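Local coordinates for protein polyprenyl synthetase (Nonlabens dokdonensis, PDB 6KD7) that is a prenyl synthase that probably makes geranylgeranyl pyrophosphate by magnesium-dependent prenyl transfer, at residues 203-208 against 320-325; 297-302 against 314-319; 235-240 against 285-290; 171-176 against 199-204; 212-217 against 273-278. One frame throughout, in Å; residues are numbered along the deposited sequence.

How the contacts relate
Followed from the N terminus, contact 4 closes the first loop, the hairpin of helices 158-183 and 188-215. Where it ends, at Leu203 and Ala204, contact 1 begins, and this longest loop shuts only when 320-325 returns to helix 188-215. Contacts 2, 3 and 5 lie within it. Contact 5 opens at 212-217 and closes at 273-278, tying helix 264-281 to helix 188-215, while contact 3 opens at 235-240 and closes at 285-290, joining helices 236-241 and 283-303, so the two cross; they meet through Leu237, which packs on Ala214 and Phe278. Contact 2 follows as a short hairpin of the last two helices, with Asn301 probably hydrogen-bonded to Asn200 of contact 4.

Contact 1 (203-208 against 320-325); sequences LAFQLM and LQLMGR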
# COMPACT_ATOMS: atom_id res chain seq x y z
N LEU A 203 -37.08 16.49 -10.15
CA LEU A 203 -36.60 17.33 -9.04
C LEU A 203 -37.30 16.94 -7.73
O LEU A 203 -36.63 16.80 -6.71
CB LEU A 203 -36.80 18.80 -9.41
CG LEU A 203 -35.81 19.37 -10.42
CD1 LEU A 203 -36.24 20.78 -10.85
CD2 LEU A 203 -34.39 19.42 -9.85
N ALA A 204 -38.61 16.74 -7.74
CA ALA A 204 -39.34 16.26 -6.56
C ALA A 204 -38.75 14.93 -6.13
O ALA A 204 -38.58 14.68 -4.93
CB ALA A 204 -40.83 16.15 -6.85
N PHE A 205 -38.56 14.03 -7.07
CA PHE A 205 -38.09 12.66 -6.76
C PHE A 205 -36.69 12.73 -6.06
O PHE A 205 -36.42 12.02 -5.08
CB PHE A 205 -38.09 11.87 -8.07
CG PHE A 205 -37.78 10.40 -7.94
CD1 PHE A 205 -38.54 9.59 -7.09
CD2 PHE A 205 -36.76 9.83 -8.69
CE1 PHE A 205 -38.27 8.24 -6.96
CE2 PHE A 205 -36.51 8.46 -8.58
CZ PHE A 205 -37.23 7.67 -7.69
N GLN A 206 -35.79 13.56 -6.56
CA GLN A 206 -34.40 13.65 -6.06
C GLN A 206 -34.43 14.36 -4.71
O GLN A 206 -33.69 13.90 -3.81
CB GLN A 206 -33.52 14.40 -7.04
CG GLN A 206 -32.10 14.56 -6.54
CD GLN A 206 -31.45 13.26 -6.15
OE1 GLN A 206 -30.81 13.19 -5.10
NE2 GLN A 206 -31.59 12.25 -6.98
N LEU A 207 -35.22 15.41 -4.55
CA LEU A 207 -35.37 16.07 -3.23
C LEU A 207 -35.91 15.06 -2.21
O LEU A 207 -35.43 15.09 -1.04
CB LEU A 207 -36.19 17.34 -3.33
CG LEU A 207 -35.47 18.44 -4.09
CD1 LEU A 207 -36.36 19.65 -4.26
CD2 LEU A 207 -34.19 18.86 -3.39
N MET A 208 -36.78 14.15 -2.65
CA MET A 208 -37.30 13.07 -1.78
C MET A 208 -36.14 12.13 -1.41
O MET A 208 -36.05 11.77 -0.26
CB MET A 208 -38.39 12.26 -2.48
CG MET A 208 -39.05 11.24 -1.59
SD MET A 208 -40.34 10.27 -2.40
CE MET A 208 -39.39 9.08 -3.33
N LEU A 320 -48.16 10.95 -7.61
CA LEU A 320 -48.39 10.92 -6.15
C LEU A 320 -47.84 9.59 -5.59
O LEU A 320 -47.06 9.67 -4.67
CB LEU A 320 -49.87 11.17 -5.85
CG LEU A 320 -50.39 12.56 -6.22
CD1 LEU A 320 -51.91 12.60 -6.14
CD2 LEU A 320 -49.80 13.65 -5.36
N GLN A 321 -48.08 8.47 -6.24
CA GLN A 321 -47.54 7.19 -5.70
C GLN A 321 -46.01 7.24 -5.66
O GLN A 321 -45.45 6.77 -4.68
CB GLN A 321 -48.03 6.04 -6.57
CG GLN A 321 -47.55 4.68 -6.10
CD GLN A 321 -47.61 3.62 -7.17
OE1 GLN A 321 -48.68 3.33 -7.71
NE2 GLN A 321 -46.47 3.04 -7.49
N LEU A 322 -45.36 7.84 -6.67
CA LEU A 322 -43.88 7.86 -6.78
C LEU A 322 -43.32 8.61 -5.57
O LEU A 322 -42.32 8.15 -5.03
CB LEU A 322 -43.45 8.56 -8.08
CG LEU A 322 -41.95 8.57 -8.36
CD1 LEU A 322 -41.42 7.17 -8.62
CD2 LEU A 322 -41.63 9.49 -9.53
N MET A 323 -44.02 9.64 -5.13
CA MET A 323 -43.59 10.56 -4.04
C MET A 323 -44.06 10.05 -2.68
O MET A 323 -44.10 10.83 -1.74
CB MET A 323 -44.16 11.96 -4.29
CG MET A 323 -43.11 13.01 -4.56
SD MET A 323 -41.82 12.53 -5.71
CE MET A 323 -42.67 12.72 -7.27
N GLY A 324 -44.40 8.76 -2.61
CA GLY A 324 -44.89 8.07 -1.40
C GLY A 324 -46.16 8.68 -0.79
O GLY A 324 -46.32 8.52 0.44
N ARG A 325 -47.02 9.33 -1.58
CA ARG A 325 -48.37 9.84 -1.19
C ARG A 325 -49.47 8.90 -1.73
O ARG A 325 -49.14 7.89 -2.41
CB ARG A 325 -48.56 11.29 -1.67
CG ARG A 325 -47.65 12.31 -1.00
CD ARG A 325 -47.56 13.64 -1.75
NE ARG A 325 -48.81 14.43 -1.74
CZ ARG A 325 -48.98 15.69 -2.20
NH1 ARG A 325 -47.98 16.38 -2.73
NH2 ARG A 325 -50.17 16.27 -2.13
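Met323 and Leu322 press on Ala204, Phe205 and Met208 where helix 309-322 ends in a Schellman motif beside the long helix 188-215 of this largely helical prenyl synthase fold. In the tight part two thioethers, a leucine and a phenyl ring pack on each other and on backbone atoms. The bend of Met323 at chi2 lays SD 3.8 Å from Phe205 N, and the bend at chi3 carries the methyl CE to 3.9 Å from Ala204 CB; alanine is small enough to leave it room. Met208 reaches back from the next turn: SD sits 3.7 Å from Met323 CA, and a chi3 of 78° turns CE to within 3.5 Å of Leu322 O. Leu322 has CG anti to its backbone N (chi1 -176°) and crosses the side chain of Phe205 at about a right angle, with CD1 3.7 Å from Phe205 CE1. Phe205 also touches the bound pyrophosphate, so the leucine backs a residue of the ligand pocket, and Leu42 of helix 42-54 packs on both. An alanine in place of Leu322 would probably open a gap beside the CD1 and CE1 atoms of Phe205 and leave that ring freer to turn. The solvent side is looser. Gly324 barely meets the other helix, and its positive phi of 58° favours glycine, while the exposed, poorly ordered Arg325 turns to Glu292. There the helix is finished by two backbone bonds, Gly324 N to Gln321 O and, reaching one residue further back, Arg325 N to Leu320 O at 3.1 Å.

Contact 2 (297-302 against 314-319); sequences KALKNI and QLTDFS
Ile302 pushes its branched side chain between Leu315, Thr316 and Ser319, and it has more surface buried here than any other residue of the pair. The setting is a helical hairpin of helices 283-303 and 309-322; the segments 297-302 and 314-319 run almost antiparallel at 168°, their axes 9.9 Å apart. The tip of Ile302, CD1, lies 3.7 Å from Leu315 O and 4.0 Å from Leu315 CB and also reaches Ser319 OG, while its other branch, CG2, stands 3.8 Å from Thr316 OG1. Two branches let one beta-branched residue touch Leu315, Thr316 and Ser319 at once. Thr316, next in burial, shows both of its branches to the partner. With OG1 anti to the carbonyl carbon (chi1 -72°), the hydroxyl lies beside Ile302 and is hydrogen-bonded to Lys312 O in its own helix, whereas CG2 meets Leu299 CD2 at 3.9 Å. Leu299 crosses the threonine at about a right angle, and the same CD2 touches Ser319 CB. Ser319 suits the interface because it is small and its OG donates to Leu315 O over 2.9 Å; that carbonyl takes Ser319 N and Ser319 OG from opposite faces of its plane. The serine oxygen is also bonded to Tyr197 OH of helix 188-215. No hydrogen bond crosses between the two segments: the hydroxyls are satisfied by other partners, and what holds the hairpin here is van der Waals contact of methyls with side chains and backbone.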
# COMPACT_ATOMS: atom_id res chain seq x y z
N LYS A 297 -46.11 21.52 -8.96
CA LYS A 297 -45.73 22.07 -10.28
C LYS A 297 -45.91 20.97 -11.33
O LYS A 297 -46.41 21.27 -12.40
CB LYS A 297 -44.26 22.51 -10.25
CG LYS A 297 -43.96 23.74 -9.40
CD LYS A 297 -42.59 24.30 -9.68
CE LYS A 297 -42.32 25.61 -8.98
NZ LYS A 297 -41.29 26.39 -9.70
N ALA A 298 -45.53 19.74 -10.99
CA ALA A 298 -45.68 18.59 -11.90
C ALA A 298 -47.16 18.31 -12.16
O ALA A 298 -47.49 18.01 -13.30
CB ALA A 298 -45.00 17.39 -11.30
N LEU A 299 -48.00 18.40 -11.13
CA LEU A 299 -49.46 18.15 -11.28
C LEU A 299 -50.08 19.20 -12.22
O LEU A 299 -50.84 18.81 -13.08
CB LEU A 299 -50.11 18.16 -9.90
CG LEU A 299 -49.73 17.00 -8.99
CD1 LEU A 299 -50.74 16.84 -7.87
CD2 LEU A 299 -49.60 15.71 -9.76
N LYS A 300 -49.74 20.47 -12.04
CA LYS A 300 -50.17 21.56 -12.97
C LYS A 300 -49.67 21.28 -14.38
O LYS A 300 -50.46 21.51 -15.33
CB LYS A 300 -49.79 22.96 -12.48
CG LYS A 300 -50.55 23.30 -11.21
CD LYS A 300 -50.39 24.69 -10.66
CE LYS A 300 -50.86 24.74 -9.20
NZ LYS A 300 -51.12 26.12 -8.75
N ASN A 301 -48.43 20.80 -14.54
CA ASN A 301 -47.95 20.46 -15.90
C ASN A 301 -48.91 19.40 -16.48
O ASN A 301 -49.18 19.42 -17.70
CB ASN A 301 -46.51 19.91 -15.97
CG ASN A 301 -45.42 20.81 -15.42
OD1 ASN A 301 -45.41 22.03 -15.56
ND2 ASN A 301 -44.44 20.21 -14.80
N ILE A 302 -49.33 18.42 -15.68
CA ILE A 302 -50.18 17.31 -16.21
C ILE A 302 -51.50 17.91 -16.73
O ILE A 302 -51.92 17.52 -17.83
CB ILE A 302 -50.41 16.19 -15.18
CG1 ILE A 302 -49.10 15.49 -14.82
CG2 ILE A 302 -51.43 15.18 -15.70
CD1 ILE A 302 -49.21 14.61 -13.56
N GLN A 314 -54.38 9.03 -14.47
CA GLN A 314 -53.39 7.94 -14.32
C GLN A 314 -52.04 8.58 -13.98
O GLN A 314 -51.42 8.17 -13.00
CB GLN A 314 -53.38 7.04 -15.54
CG GLN A 314 -54.53 6.04 -15.50
CD GLN A 314 -54.77 5.34 -16.81
OE1 GLN A 314 -53.84 4.86 -17.47
NE2 GLN A 314 -56.04 5.26 -17.20
N LEU A 315 -51.64 9.62 -14.71
CA LEU A 315 -50.32 10.26 -14.54
C LEU A 315 -50.29 10.95 -13.18
O LEU A 315 -49.22 11.00 -12.59
CB LEU A 315 -50.10 11.29 -15.64
CG LEU A 315 -48.69 11.40 -16.20
CD1 LEU A 315 -48.14 10.03 -16.57
CD2 LEU A 315 -48.70 12.34 -17.41
N THR A 316 -51.42 11.52 -12.76
CA THR A 316 -51.49 12.30 -11.51
C THR A 316 -51.30 11.33 -10.34
O THR A 316 -50.51 11.63 -9.44
CB THR A 316 -52.79 13.11 -11.37
OG1 THR A 316 -52.75 14.20 -12.28
CG2 THR A 316 -52.97 13.69 -9.99
N ASP A 317 -51.95 10.18 -10.42
CA ASP A 317 -51.86 9.10 -9.42
C ASP A 317 -50.45 8.53 -9.43
O ASP A 317 -49.97 8.15 -8.36
CB ASP A 317 -52.83 7.95 -9.71
CG ASP A 317 -54.28 8.33 -9.39
OD1 ASP A 317 -54.47 9.42 -8.72
OD2 ASP A 317 -55.21 7.57 -9.82
N PHE A 318 -49.86 8.33 -10.60
CA PHE A 318 -48.50 7.74 -10.69
C PHE A 318 -47.50 8.68 -9.99
O PHE A 318 -46.69 8.22 -9.21
CB PHE A 318 -48.15 7.45 -12.13
CG PHE A 318 -46.68 7.29 -12.37
CD1 PHE A 318 -45.89 8.39 -12.61
CD2 PHE A 318 -46.10 6.03 -12.37
CE1 PHE A 318 -44.54 8.24 -12.85
CE2 PHE A 318 -44.74 5.89 -12.57
CZ PHE A 318 -43.97 7.00 -12.81
N SER A 319 -47.64 9.98 -10.20
CA SER A 319 -46.79 11.03 -9.63
C SER A 319 -46.94 11.02 -8.12
O SER A 319 -45.92 11.11 -7.42
CB SER A 319 -47.13 12.38 -10.21
OG SER A 319 -46.91 12.39 -11.60

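Contact 3 (235-240 against 285-290); sequences TYLYLK and KATLDA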
# COMPACT_ATOMS: atom_id res chain seq x y z
N THR A 235 -26.42 18.34 0.53
CA THR A 235 -27.71 18.13 -0.16
C THR A 235 -28.69 19.21 0.28
O THR A 235 -28.34 20.06 1.11
CB THR A 235 -28.26 16.74 0.10
OG1 THR A 235 -28.66 16.66 1.46
CG2 THR A 235 -27.31 15.63 -0.26
N TYR A 236 -29.90 19.19 -0.28
CA TYR A 236 -30.88 20.27 -0.02
C TYR A 236 -31.14 20.34 1.48
O TYR A 236 -31.25 21.43 2.01
CB TYR A 236 -32.17 20.01 -0.80
CG TYR A 236 -33.10 21.19 -0.88
CD1 TYR A 236 -32.98 22.13 -1.89
CD2 TYR A 236 -34.11 21.36 0.04
CE1 TYR A 236 -33.83 23.21 -1.97
CE2 TYR A 236 -34.98 22.43 -0.03
CZ TYR A 236 -34.83 23.36 -1.03
OH TYR A 236 -35.68 24.42 -1.09
N LEU A 237 -31.17 19.18 2.13
CA LEU A 237 -31.43 19.07 3.58
C LEU A 237 -30.35 19.86 4.33
O LEU A 237 -30.72 20.68 5.16
CB LEU A 237 -31.33 17.57 3.86
CG LEU A 237 -32.01 17.04 5.12
CD1 LEU A 237 -33.36 17.68 5.32
CD2 LEU A 237 -32.13 15.53 5.03
N TYR A 238 -29.08 19.68 4.01
CA TYR A 238 -27.99 20.44 4.68
C TYR A 238 -28.01 21.92 4.31
O TYR A 238 -27.92 22.75 5.20
CB TYR A 238 -26.63 19.84 4.34
CG TYR A 238 -25.44 20.67 4.77
CD1 TYR A 238 -24.89 21.61 3.92
CD2 TYR A 238 -24.85 20.50 6.01
CE1 TYR A 238 -23.79 22.36 4.30
CE2 TYR A 238 -23.76 21.24 6.40
CZ TYR A 238 -23.23 22.18 5.54
OH TYR A 238 -22.15 22.93 5.90
N LEU A 239 -28.20 22.23 3.03
CA LEU A 239 -28.14 23.63 2.53
C LEU A 239 -29.21 24.48 3.21
O LEU A 239 -28.92 25.62 3.51
CB LEU A 239 -28.29 23.62 1.01
CG LEU A 239 -27.12 23.04 0.23
CD1 LEU A 239 -27.41 23.00 -1.25
CD2 LEU A 239 -25.85 23.82 0.49
N LYS A 240 -30.39 23.93 3.45
CA LYS A 240 -31.51 24.66 4.09
C LYS A 240 -31.26 24.74 5.60
O LYS A 240 -31.51 25.79 6.18
CB LYS A 240 -32.85 23.98 3.80
CG LYS A 240 -33.29 24.00 2.36
CD LYS A 240 -33.34 25.38 1.74
CE LYS A 240 -34.55 26.18 2.15
NZ LYS A 240 -34.45 27.55 1.60
N LYS A 285 -38.23 20.36 7.33
CA LYS A 285 -39.54 20.88 6.86
C LYS A 285 -39.36 21.61 5.53
O LYS A 285 -40.19 21.42 4.65
CB LYS A 285 -40.13 21.84 7.89
CG LYS A 285 -41.28 22.70 7.38
CD LYS A 285 -41.82 23.68 8.39
CE LYS A 285 -42.84 24.63 7.80
NZ LYS A 285 -43.61 25.33 8.86
N ALA A 286 -38.28 22.38 5.38
CA ALA A 286 -38.06 23.17 4.15
C ALA A 286 -37.86 22.20 2.97
O ALA A 286 -38.28 22.55 1.86
CB ALA A 286 -36.93 24.15 4.30
N THR A 287 -37.33 21.01 3.25
CA THR A 287 -37.09 19.96 2.24
C THR A 287 -38.44 19.34 1.85
O THR A 287 -38.71 19.24 0.65
CB THR A 287 -36.05 18.94 2.71
OG1 THR A 287 -34.82 19.65 2.86
CG2 THR A 287 -35.87 17.82 1.71
N LEU A 288 -39.25 18.96 2.82
CA LEU A 288 -40.62 18.46 2.56
C LEU A 288 -41.42 19.52 1.79
O LEU A 288 -42.13 19.14 0.86
CB LEU A 288 -41.26 18.11 3.89
CG LEU A 288 -40.64 16.92 4.59
CD1 LEU A 288 -41.35 16.69 5.91
CD2 LEU A 288 -40.69 15.66 3.75
N ASP A 289 -41.26 20.80 2.11
CA ASP A 289 -41.97 21.88 1.38
C ASP A 289 -41.51 21.91 -0.08
O ASP A 289 -42.35 22.05 -0.97
CB ASP A 289 -41.78 23.26 2.03
CG ASP A 289 -42.50 23.38 3.37
OD1 ASP A 289 -43.29 22.44 3.75
OD2 ASP A 289 -42.19 24.37 4.08
N ALA A 290 -40.21 21.80 -0.33
CA ALA A 290 -39.70 21.89 -1.71
C ALA A 290 -40.20 20.66 -2.50
O ALA A 290 -40.53 20.84 -3.68
CB ALA A 290 -38.20 22.01 -1.70
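Tyr236 turns the edge of its ring to Thr287, with CD2 3.4 Å from Thr287 OG1 and the oxygen in the plane of the ring. Further out along the same ring, CE2 comes 3.7 Å from Ala290 CB and the phenol OH 3.5 Å from that methyl; the small Ala290 leaves room for the ring and its OH. Leu237, on the next position of the short helix 236-241, brings CD1 to 3.5 Å from Thr287 OG1 and crosses the threonine side chain at about a right angle. Lys240, one turn on, completes this shell with its aliphatic part: bends at chi2 and chi3 curl the chain so that CE lies 3.8 Å from Ala286 CB. In the fold, helix 236-241, with Thr235 at its N-cap position, packs across helix 283-303; the axes of 236-240 and 285-290 cross at 125° and approach to 9.1 Å. An alanine in place of Tyr236 would probably cost Ala290 CB its ring contact and Thr287 OG1 its CD2 neighbour, leaving a gap there. The second shell fixes these groups. Asp210 accepts from the backbone N of Tyr236, Val158, Tyr161 and Leu207 pack on the tyrosine side chain, and Leu237 touches Ala214 and Phe278. Thr287 OG1 is hydrogen-bonded to Gly283 O, and Lys240 NZ pairs with Glu243. These two polar groups thus have partners of their own, and the contact between the helices rests on van der Waals contact, perhaps helped by the weak polarity of an aromatic C-H facing an oxygen.

Contact 4 (171-176 against 199-204); sequences VLVGCA and INLGLA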
# COMPACT_ATOMS: atom_id res chain seq x y z
N VAL A 171 -33.10 15.75 -15.99
CA VAL A 171 -33.21 15.88 -17.48
C VAL A 171 -33.52 14.53 -18.12
O VAL A 171 -34.18 14.52 -19.14
CB VAL A 171 -31.98 16.56 -18.13
CG1 VAL A 171 -31.87 17.99 -17.67
CG2 VAL A 171 -30.70 15.80 -17.88
N LEU A 172 -33.05 13.41 -17.57
CA LEU A 172 -33.29 12.10 -18.19
C LEU A 172 -34.74 11.69 -17.96
O LEU A 172 -35.23 10.88 -18.75
CB LEU A 172 -32.34 11.05 -17.64
CG LEU A 172 -32.54 9.62 -18.13
CD1 LEU A 172 -32.25 9.51 -19.63
CD2 LEU A 172 -31.67 8.66 -17.32
N VAL A 173 -35.38 12.16 -16.91
CA VAL A 173 -36.83 11.90 -16.68
C VAL A 173 -37.62 12.60 -17.79
O VAL A 173 -38.41 11.92 -18.44
CB VAL A 173 -37.26 12.36 -15.29
CG1 VAL A 173 -38.73 12.03 -15.06
CG2 VAL A 173 -36.42 11.67 -14.22
N GLY A 174 -37.39 13.90 -17.96
CA GLY A 174 -37.89 14.72 -19.07
C GLY A 174 -37.67 14.04 -20.40
O GLY A 174 -38.61 13.91 -21.20
N CYS A 175 -36.45 13.58 -20.62
CA CYS A 175 -36.02 13.01 -21.90
C CYS A 175 -36.81 11.74 -22.17
O CYS A 175 -37.21 11.54 -23.31
CB CYS A 175 -34.50 12.79 -21.89
SG CYS A 175 -33.91 11.88 -23.32
N ALA A 176 -36.90 10.84 -21.20
CA ALA A 176 -37.63 9.56 -21.35
C ALA A 176 -39.09 9.86 -21.79
O ALA A 176 -39.57 9.16 -22.69
CB ALA A 176 -37.62 8.77 -20.06
N ILE A 199 -39.10 17.22 -15.74
CA ILE A 199 -38.15 18.02 -14.93
C ILE A 199 -38.72 18.18 -13.52
O ILE A 199 -37.99 17.92 -12.57
CB ILE A 199 -37.80 19.34 -15.61
CG1 ILE A 199 -37.04 19.11 -16.92
CG2 ILE A 199 -37.01 20.25 -14.69
CD1 ILE A 199 -35.72 18.39 -16.78
N ASN A 200 -39.97 18.61 -13.38
CA ASN A 200 -40.53 18.92 -12.04
C ASN A 200 -40.67 17.59 -11.29
O ASN A 200 -40.34 17.50 -10.11
CB ASN A 200 -41.85 19.69 -12.14
CG ASN A 200 -41.67 21.15 -12.51
OD1 ASN A 200 -42.33 21.71 -13.42
ND2 ASN A 200 -40.81 21.79 -11.74
N LEU A 201 -41.07 16.54 -11.97
CA LEU A 201 -41.22 15.25 -11.29
C LEU A 201 -39.83 14.81 -10.78
O LEU A 201 -39.76 14.16 -9.72
CB LEU A 201 -41.80 14.23 -12.27
CG LEU A 201 -42.10 12.85 -11.69
CD1 LEU A 201 -43.34 12.85 -10.81
CD2 LEU A 201 -42.26 11.83 -12.79
N GLY A 202 -38.82 14.98 -11.61
CA GLY A 202 -37.47 14.43 -11.36
C GLY A 202 -36.85 15.19 -10.20
O GLY A 202 -36.25 14.56 -9.33
N LEU A 203 -37.08 16.49 -10.15
CA LEU A 203 -36.60 17.33 -9.04
C LEU A 203 -37.30 16.94 -7.73
O LEU A 203 -36.63 16.80 -6.71
CB LEU A 203 -36.80 18.80 -9.41
CG LEU A 203 -35.81 19.37 -10.42
CD1 LEU A 203 -36.24 20.78 -10.85
CD2 LEU A 203 -34.39 19.42 -9.85
N ALA A 204 -38.61 16.74 -7.74
CA ALA A 204 -39.34 16.26 -6.56
C ALA A 204 -38.75 14.93 -6.13
O ALA A 204 -38.58 14.68 -4.93
CB ALA A 204 -40.83 16.15 -6.85
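Ile199 reaches Val171 with the last carbon of its longer branch. Its CB sets out away from the other helix, CG1 stands anti to the carbonyl carbon (chi1 -65°), and a chi2 of -61° then swings CD1 round toward helix 158-183. That tip does the touching: CD1 lies 3.6 Å from Val171 CA, close to Val171 N as well, and 4.0 Å from Val171 CG1, the two side chains lying side by side and pointing the same way. Isoleucine suits the place because its longer branch, turned at chi2, brings a methyl back to the neighbour's backbone. Beside it, glycines let the backbones close up. The two helices form a hairpin in which the segments 171-176 and 199-204 are roughly antiparallel, crossing at 141° with their axes within 7.7 Å of each other. Gly174 CA and Ile199 CA are only 5.3 Å apart; a beta carbon on Gly174 would point toward the partner and come about 3.6 Å from Ile199 CD1. Gly202 plays the same part in the other direction, for Val173 CG2 packs 4.1 Å from Gly202 CA, where a beta carbon would be tight. The other methyl of Val173, CG1, meets Leu201 CD2 at 4.2 Å. Helix 158-183 is kinked here, the backbone N of both Leu172 and Val173 lacking a bond to the preceding turn. Around this buried hairpin, helix 123-150 receives Val171 through Thr136 and Glu139, helix 58-82 meets Leu172 through Phe71 and the pocket residue His72, and helix 283-303 covers Asn200 and Leu203 with Tyr294.

Contact 5 (212-217 against 273-278); sequences LDAFGD and TVKVFF
Lys275 sends its ammonium group to Ala214 in the one hydrogen bond of this contact, NZ to Ala214 O at 3.0 Å. The donor lies in the carbonyl plane with a C=O to NZ angle of 160°, and the bend at chi3 (61°) carries CE round toward that oxygen. Aromatic contacts come next. Phe215 and the lysine side chain slide past each other in opposite directions, with Phe215 CE1 4.0 Å from Lys275 CB. Lys275 O sits at the edge of the Phe215 ring, in its plane, 3.8 Å from CZ, and Phe278 CB also comes near this edge. Ala214 CB covers one face of the Phe215 ring toward its rim. A third, purely apolar touch joins Ala214 CB to the edge of Phe278 at CD2, 4.3 Å away; Leu237 of helix 236-241 packs on all three of Ala214, Phe215 and Phe278. Gly216 then leaves the helix, where a beta carbon would run into Leu212 O. The last carbonyls of helix 188-215 run short of backbone donors, so a lysine from helix 264-281 supplies one to Ala214, and its positive charge would probably be favoured by the negative end of the helix dipole.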
# COMPACT_ATOMS: atom_id res chain seq x y z
N LEU A 212 -34.96 11.17 2.39
CA LEU A 212 -35.04 9.78 2.86
C LEU A 212 -33.63 9.26 3.16
O LEU A 212 -33.52 8.30 3.92
CB LEU A 212 -35.76 8.90 1.83
CG LEU A 212 -37.28 9.13 1.69
CD1 LEU A 212 -37.87 8.22 0.62
CD2 LEU A 212 -38.03 8.93 3.02
N ASP A 213 -32.60 9.83 2.56
CA ASP A 213 -31.21 9.40 2.87
C ASP A 213 -30.98 9.60 4.38
O ASP A 213 -30.43 8.72 4.97
CB ASP A 213 -30.18 10.16 2.03
CG ASP A 213 -28.77 9.62 2.19
OD1 ASP A 213 -28.08 10.02 3.14
OD2 ASP A 213 -28.45 8.72 1.44
N ALA A 214 -31.41 10.71 4.95
CA ALA A 214 -31.31 11.02 6.39
C ALA A 214 -32.42 10.33 7.19
O ALA A 214 -32.11 9.73 8.22
CB ALA A 214 -31.37 12.50 6.59
N PHE A 215 -33.68 10.42 6.73
CA PHE A 215 -34.86 10.13 7.57
C PHE A 215 -35.59 8.88 7.14
O PHE A 215 -36.62 8.63 7.72
CB PHE A 215 -35.84 11.29 7.54
CG PHE A 215 -35.27 12.49 8.24
CD1 PHE A 215 -35.01 12.43 9.60
CD2 PHE A 215 -34.92 13.62 7.53
CE1 PHE A 215 -34.43 13.51 10.24
CE2 PHE A 215 -34.37 14.71 8.17
CZ PHE A 215 -34.13 14.65 9.53
N GLY A 216 -35.07 8.19 6.14
CA GLY A 216 -35.71 6.99 5.57
C GLY A 216 -35.62 5.77 6.47
O GLY A 216 -34.82 5.79 7.40
N ASP A 217 -36.47 4.78 6.23
CA ASP A 217 -36.45 3.53 7.03
C ASP A 217 -35.25 2.69 6.62
O ASP A 217 -35.06 2.45 5.42
CB ASP A 217 -37.76 2.76 6.93
CG ASP A 217 -38.93 3.47 7.59
OD1 ASP A 217 -38.69 4.29 8.50
OD2 ASP A 217 -40.08 3.19 7.19
N THR A 273 -27.01 13.25 15.62
CA THR A 273 -26.92 14.67 16.01
C THR A 273 -27.28 15.55 14.82
O THR A 273 -28.04 16.56 15.01
CB THR A 273 -25.53 15.03 16.53
OG1 THR A 273 -25.14 14.05 17.49
CG2 THR A 273 -25.51 16.42 17.12
N VAL A 274 -26.72 15.24 13.64
CA VAL A 274 -27.03 16.06 12.44
C VAL A 274 -28.52 15.91 12.10
O VAL A 274 -29.16 16.94 11.83
CB VAL A 274 -26.12 15.69 11.26
CG1 VAL A 274 -26.58 16.36 9.97
CG2 VAL A 274 -24.68 16.05 11.58
N LYS A 275 -29.07 14.70 12.15
CA LYS A 275 -30.54 14.50 11.93
C LYS A 275 -31.31 15.45 12.86
O LYS A 275 -32.17 16.23 12.35
CB LYS A 275 -30.93 13.03 12.08
CG LYS A 275 -30.56 12.21 10.85
CD LYS A 275 -30.61 10.72 11.04
CE LYS A 275 -32.00 10.26 11.42
NZ LYS A 275 -32.17 8.84 11.05
N VAL A 276 -30.91 15.54 14.13
CA VAL A 276 -31.64 16.42 15.08
C VAL A 276 -31.48 17.87 14.63
O VAL A 276 -32.50 18.61 14.68
CB VAL A 276 -31.20 16.20 16.54
CG1 VAL A 276 -31.82 17.25 17.45
CG2 VAL A 276 -31.54 14.78 17.00
N PHE A 277 -30.30 18.29 14.20
CA PHE A 277 -30.10 19.68 13.70
C PHE A 277 -30.97 19.94 12.46
O PHE A 277 -31.49 21.04 12.28
CB PHE A 277 -28.64 19.98 13.37
CG PHE A 277 -27.80 20.29 14.58
CD1 PHE A 277 -28.16 21.32 15.44
CD2 PHE A 277 -26.67 19.54 14.87
CE1 PHE A 277 -27.39 21.59 16.56
CE2 PHE A 277 -25.90 19.82 16.00
CZ PHE A 277 -26.26 20.85 16.83
N PHE A 278 -31.10 18.94 11.61
CA PHE A 278 -31.93 19.05 10.38
C PHE A 278 -33.37 19.40 10.80
O PHE A 278 -33.86 20.38 10.24
CB PHE A 278 -31.83 17.79 9.52
CG PHE A 278 -30.55 17.63 8.73
CD1 PHE A 278 -29.68 18.69 8.52
CD2 PHE A 278 -30.26 16.41 8.13
CE1 PHE A 278 -28.53 18.52 7.77
CE2 PHE A 278 -29.12 16.25 7.36
CZ PHE A 278 -28.26 17.30 7.18